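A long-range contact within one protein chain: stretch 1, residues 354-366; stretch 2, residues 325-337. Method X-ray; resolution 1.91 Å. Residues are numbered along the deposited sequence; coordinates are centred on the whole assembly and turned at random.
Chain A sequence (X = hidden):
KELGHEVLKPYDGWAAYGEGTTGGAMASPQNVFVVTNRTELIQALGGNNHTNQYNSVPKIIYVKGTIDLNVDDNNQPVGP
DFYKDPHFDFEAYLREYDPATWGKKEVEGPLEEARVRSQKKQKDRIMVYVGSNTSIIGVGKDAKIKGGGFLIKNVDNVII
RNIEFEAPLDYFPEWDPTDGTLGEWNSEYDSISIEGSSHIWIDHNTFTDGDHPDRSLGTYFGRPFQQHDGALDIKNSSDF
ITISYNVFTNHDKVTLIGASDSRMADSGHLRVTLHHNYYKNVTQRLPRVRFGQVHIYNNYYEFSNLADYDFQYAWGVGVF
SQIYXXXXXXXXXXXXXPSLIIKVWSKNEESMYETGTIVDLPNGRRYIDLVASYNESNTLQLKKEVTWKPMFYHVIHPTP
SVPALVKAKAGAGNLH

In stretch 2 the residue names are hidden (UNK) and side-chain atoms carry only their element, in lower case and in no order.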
# COMPACT_ATOMS: atom_id res chain seq x y z
N GLU A 354 -20.99 -8.87 0.50
CA GLU A 354 -20.06 -9.67 1.27
C GLU A 354 -20.65 -11.05 1.47
O GLU A 354 -21.84 -11.19 1.76
CB GLU A 354 -19.82 -9.02 2.63
CG GLU A 354 -18.97 -9.85 3.57
CD GLU A 354 -19.66 -10.12 4.89
OE1 GLU A 354 -20.78 -9.61 5.10
OE2 GLU A 354 -19.07 -10.84 5.72
N THR A 355 -19.83 -12.08 1.30
CA THR A 355 -20.30 -13.44 1.48
C THR A 355 -19.13 -14.38 1.77
O THR A 355 -17.99 -14.10 1.41
CB THR A 355 -21.05 -13.94 0.23
OG1 THR A 355 -21.72 -15.17 0.54
CG2 THR A 355 -20.08 -14.17 -0.92
N GLY A 356 -19.44 -15.49 2.44
CA GLY A 356 -18.43 -16.49 2.75
C GLY A 356 -17.35 -16.10 3.74
O GLY A 356 -16.31 -16.75 3.80
N THR A 357 -17.59 -15.05 4.52
CA THR A 357 -16.60 -14.62 5.50
C THR A 357 -16.55 -15.54 6.71
O THR A 357 -17.59 -15.94 7.25
CB THR A 357 -16.90 -13.19 6.04
OG1 THR A 357 -16.92 -12.25 4.97
CG2 THR A 357 -15.83 -12.77 7.05
N ILE A 358 -15.34 -15.90 7.12
CA ILE A 358 -15.17 -16.73 8.30
C ILE A 358 -14.37 -15.93 9.32
O ILE A 358 -13.43 -15.23 8.96
CB ILE A 358 -14.38 -18.02 8.02
CG1 ILE A 358 -15.21 -18.98 7.17
CG2 ILE A 358 -13.99 -18.69 9.35
CD1 ILE A 358 -14.50 -20.30 6.87
N VAL A 359 -14.78 -16.02 10.58
CA VAL A 359 -14.04 -15.35 11.64
C VAL A 359 -13.62 -16.47 12.58
O VAL A 359 -14.43 -17.33 12.94
CB VAL A 359 -14.90 -14.30 12.39
CG1 VAL A 359 -16.06 -14.97 13.13
CG2 VAL A 359 -14.03 -13.53 13.37
N ASP A 360 -12.34 -16.48 12.93
CA ASP A 360 -11.78 -17.50 13.81
C ASP A 360 -11.33 -16.80 15.09
O ASP A 360 -10.28 -16.16 15.12
CB ASP A 360 -10.57 -18.15 13.12
CG ASP A 360 -10.10 -19.40 13.82
OD1 ASP A 360 -10.15 -19.47 15.06
OD2 ASP A 360 -9.65 -20.33 13.10
N LEU A 361 -12.14 -16.93 16.14
CA LEU A 361 -11.85 -16.31 17.43
C LEU A 361 -11.65 -17.34 18.53
O LEU A 361 -11.97 -18.52 18.36
CB LEU A 361 -12.99 -15.37 17.82
CG LEU A 361 -13.46 -14.36 16.78
CD1 LEU A 361 -14.61 -13.54 17.36
CD2 LEU A 361 -12.31 -13.45 16.38
N PRO A 362 -11.12 -16.91 19.69
CA PRO A 362 -10.93 -17.90 20.75
C PRO A 362 -12.25 -18.52 21.22
O PRO A 362 -12.27 -19.64 21.73
CB PRO A 362 -10.21 -17.12 21.85
CG PRO A 362 -10.45 -15.67 21.52
CD PRO A 362 -10.46 -15.64 20.02
N ASN A 363 -13.35 -17.80 21.01
CA ASN A 363 -14.66 -18.29 21.42
C ASN A 363 -15.34 -19.07 20.31
O ASN A 363 -16.52 -19.41 20.40
CB ASN A 363 -15.56 -17.12 21.86
CG ASN A 363 -16.28 -16.46 20.69
OD1 ASN A 363 -15.72 -16.32 19.60
ND2 ASN A 363 -17.51 -16.03 20.92
N GLY A 364 -14.59 -19.35 19.25
CA GLY A 364 -15.16 -20.11 18.15
C GLY A 364 -14.81 -19.66 16.74
O GLY A 364 -14.41 -18.52 16.50
N ARG A 365 -14.98 -20.58 15.81
CA ARG A 365 -14.71 -20.34 14.40
C ARG A 365 -16.01 -20.58 13.63
O ARG A 365 -16.64 -21.62 13.79
CB ARG A 365 -13.63 -21.32 13.93
CG ARG A 365 -13.44 -21.43 12.44
CD ARG A 365 -12.56 -22.63 12.13
NE ARG A 365 -12.49 -22.89 10.70
CZ ARG A 365 -12.12 -24.06 10.18
NH1 ARG A 365 -11.79 -25.07 10.97
NH2 ARG A 365 -12.09 -24.21 8.86
N ARG A 366 -16.41 -19.62 12.79
CA ARG A 366 -17.64 -19.79 12.03
C ARG A 366 -17.82 -18.76 10.94
O ARG A 366 -17.13 -17.74 10.91
CB ARG A 366 -18.85 -19.73 12.96
CG ARG A 366 -19.21 -18.32 13.44
CD ARG A 366 -18.19 -17.77 14.42
NE ARG A 366 -18.66 -16.54 15.05
CZ ARG A 366 -18.07 -15.95 16.08
NH1 ARG A 366 -16.98 -16.48 16.62
NH2 ARG A 366 -18.58 -14.83 16.59
N UNK A 325 -16.88 -8.38 -1.50
CA UNK A 325 -16.00 -9.28 -0.75
C UNK A 325 -16.48 -10.73 -0.75
O UNK A 325 -17.64 -11.00 -0.44
c UNK A 325 -15.85 -8.78 0.68
N UNK A 326 -15.58 -11.65 -1.07
CA UNK A 326 -15.91 -13.07 -1.11
C UNK A 326 -14.88 -13.98 -0.45
O UNK A 326 -13.68 -13.88 -0.71
o UNK A 326 -16.60 -13.03 -5.63
c UNK A 326 -17.24 -13.04 -3.33
c UNK A 326 -16.05 -13.55 -2.56
n UNK A 326 -17.99 -14.66 -4.96
c UNK A 326 -17.26 -13.57 -4.74
N UNK A 327 -15.37 -14.90 0.37
CA UNK A 327 -14.54 -15.90 1.00
C UNK A 327 -13.21 -15.45 1.61
O UNK A 327 -12.15 -16.00 1.28
c UNK A 327 -15.60 -17.64 -0.51
o UNK A 327 -16.68 -17.10 -0.26
n UNK A 327 -15.50 -18.76 -1.22
c UNK A 327 -14.30 -17.02 -0.01
N UNK A 328 -13.27 -14.45 2.49
CA UNK A 328 -12.08 -13.96 3.16
C UNK A 328 -12.11 -14.59 4.55
O UNK A 328 -13.18 -14.82 5.11
n UNK A 328 -10.93 -11.69 1.29
o UNK A 328 -13.16 -11.38 1.39
c UNK A 328 -12.10 -12.44 3.26
c UNK A 328 -12.10 -11.78 1.90
N UNK A 329 -10.93 -14.87 5.09
CA UNK A 329 -10.81 -15.52 6.39
C UNK A 329 -10.10 -14.63 7.40
O UNK A 329 -8.98 -14.17 7.15
c UNK A 329 -10.10 -17.81 7.34
c UNK A 329 -10.02 -16.82 6.20
c UNK A 329 -10.67 -19.06 7.14
c UNK A 329 -9.58 -17.51 8.60
c UNK A 329 -9.62 -18.45 9.64
o UNK A 329 -10.23 -20.64 10.41
c UNK A 329 -10.18 -19.70 9.41
c UNK A 329 -10.71 -20.01 8.17
N UNK A 330 -10.74 -14.39 8.54
CA UNK A 330 -10.16 -13.56 9.60
C UNK A 330 -9.84 -14.39 10.84
O UNK A 330 -10.65 -15.20 11.28
c UNK A 330 -10.95 -9.17 8.12
c UNK A 330 -12.26 -11.62 7.95
c UNK A 330 -11.12 -12.45 10.03
c UNK A 330 -11.85 -9.41 7.09
c UNK A 330 -10.71 -10.17 9.07
c UNK A 330 -12.51 -10.64 7.00
c UNK A 330 -11.36 -11.40 8.99
N UNK A 331 -8.66 -14.16 11.40
CA UNK A 331 -8.23 -14.86 12.60
C UNK A 331 -7.73 -13.84 13.62
O UNK A 331 -6.90 -13.00 13.31
o UNK A 331 -6.67 -16.53 13.43
c UNK A 331 -7.10 -15.84 12.27
N UNK A 332 -8.27 -13.91 14.84
CA UNK A 332 -7.88 -13.01 15.93
C UNK A 332 -7.57 -13.88 17.14
O UNK A 332 -8.23 -14.90 17.34
c UNK A 332 -10.62 -10.41 13.24
c UNK A 332 -9.10 -8.84 14.26
c UNK A 332 -10.28 -11.36 14.21
c UNK A 332 -8.77 -9.80 15.22
c UNK A 332 -9.36 -11.06 15.21
c UNK A 332 -9.04 -12.07 16.28
c UNK A 332 -10.02 -9.15 13.26
N UNK A 333 -6.58 -13.51 17.95
CA UNK A 333 -6.28 -14.32 19.11
C UNK A 333 -6.92 -13.78 20.38
O UNK A 333 -6.53 -14.13 21.50
c UNK A 333 -4.02 -13.23 19.59
o UNK A 333 -2.78 -13.30 19.68
o UNK A 333 -4.66 -12.17 19.74
c UNK A 333 -4.76 -14.52 19.29
N UNK A 334 -7.91 -12.92 20.19
CA UNK A 334 -8.68 -12.34 21.29
C UNK A 334 -10.12 -12.22 20.81
O UNK A 334 -10.38 -12.21 19.60
c UNK A 334 -6.61 -9.77 19.02
c UNK A 334 -8.38 -8.13 19.30
c UNK A 334 -9.47 -8.92 21.08
c UNK A 334 -8.09 -10.99 21.72
n UNK A 334 -9.44 -7.91 20.14
c UNK A 334 -7.94 -7.39 18.19
c UNK A 334 -8.45 -9.80 20.87
c UNK A 334 -7.74 -9.31 19.72
c UNK A 334 -6.17 -9.02 17.91
c UNK A 334 -6.84 -7.85 17.52
N UNK A 335 -11.06 -12.15 21.75
CA UNK A 335 -12.48 -12.07 21.42
C UNK A 335 -12.94 -10.68 20.98
O UNK A 335 -13.73 -10.02 21.65
o UNK A 335 -13.13 -14.75 21.72
o UNK A 335 -13.54 -14.58 23.86
c UNK A 335 -13.32 -14.07 22.74
c UNK A 335 -13.31 -12.55 22.61
N UNK A 336 -12.45 -10.26 19.82
CA UNK A 336 -12.80 -8.95 19.28
C UNK A 336 -14.26 -8.89 18.87
O UNK A 336 -14.87 -9.90 18.53
c UNK A 336 -11.30 -6.72 16.44
c UNK A 336 -12.16 -7.17 17.61
c UNK A 336 -12.26 -9.56 16.90
c UNK A 336 -11.93 -8.62 18.05
N UNK A 337 -14.83 -7.70 18.92
CA UNK A 337 -16.21 -7.47 18.51
C UNK A 337 -16.12 -7.43 16.98
O UNK A 337 -15.53 -6.51 16.42
c UNK A 337 -16.68 -6.12 19.05
o UNK A 337 -18.64 -6.37 17.70
o UNK A 337 -18.76 -5.06 19.46
c UNK A 337 -18.13 -5.84 18.71
O HOH W 1 -15.66 -12.58 2.65

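Position 325 carries a single side-chain carbon, CB, on the same sheet face as Glu354; its backbone O accepts a hydrogen bond from Thr355 N (3.0 Å). One carbon makes it Ala325. Position 326 has three carbons in a row, the last bearing one oxygen and one nitrogen, and its second carbon lies 3.9 Å from Thr355 CG2. This is the amide Gln326. At 327 two carbons end in one oxygen and one nitrogen, giving Asn327. Its N donates to Thr355 O (2.9 Å), while a CB on Gly356 would fall 2.0 Å from Asn327 OD1; the positive phi of Gly356 also favours glycine. Position 328 has the same side-chain composition and is Asn328. Its backbone O receives Ile358 N (3.1 Å), and its N donates to a water that in turn donates to Thr355 O and Thr357 OG1.

Position 329 shows one carbon, then a six-carbon ring tipped by an oxygen: Tyr329. Ile358 CG2 sits over one ring face, 4.0 Å from the centroid, and Tyr329 OH donates to Asp360 OD2 (2.8 Å). At 330 the six-carbon ring lacks an oxygen, so the residue is Phe330; Thr357 CG2 approaches its CD1 at 3.9 Å. Position 331 has one carbon and one oxygen, and is Ser331, paired with Asp360 on the face shared with Tyr329. Position 332 is another bare six-membered ring, Phe332, whose CB meets Leu361 CD2 at 3.6 Å.

Position 333 has two carbons, the second with two oxygens, pointing away from stretch 1: Asp333. The fused five- and six-membered rings at 334, with eight carbons and one nitrogen beyond CB, identify Trp334; its backbone O is 3.5 Å from Pro362 CD. Position 335 again ends in a carboxylate, and Asp335 accepts a weak hydrogen bond from Asn363 N at OD2 (3.1 Å). At 336 four carbons fork at the first, with one arm two carbons long: Ile336, whose CG2 lies 3.9 Å from Leu361 CD2. The carboxylate at 337, on two carbons, points away without contact and belongs to Asp337.

The contact is a parallel strand pairing, with the axes of 358-361 and 329-332 inclined by 14°. Ile358 and Asp360 donate from N and accept at O, alternating with Asn328, Phe330 and Phe332 to form a continuous ladder. Tyr329 reinforces it on one face through Ile358 and Asp360. Beyond the strands, Leu361 packs against Phe332 and Ile336, and the turn from Leu361 to Gly364 brings Asn363 N to Asp335. Together the stretches bury 907 Å².

Stretch 2 (325-337) AQNNYFSFDWDID
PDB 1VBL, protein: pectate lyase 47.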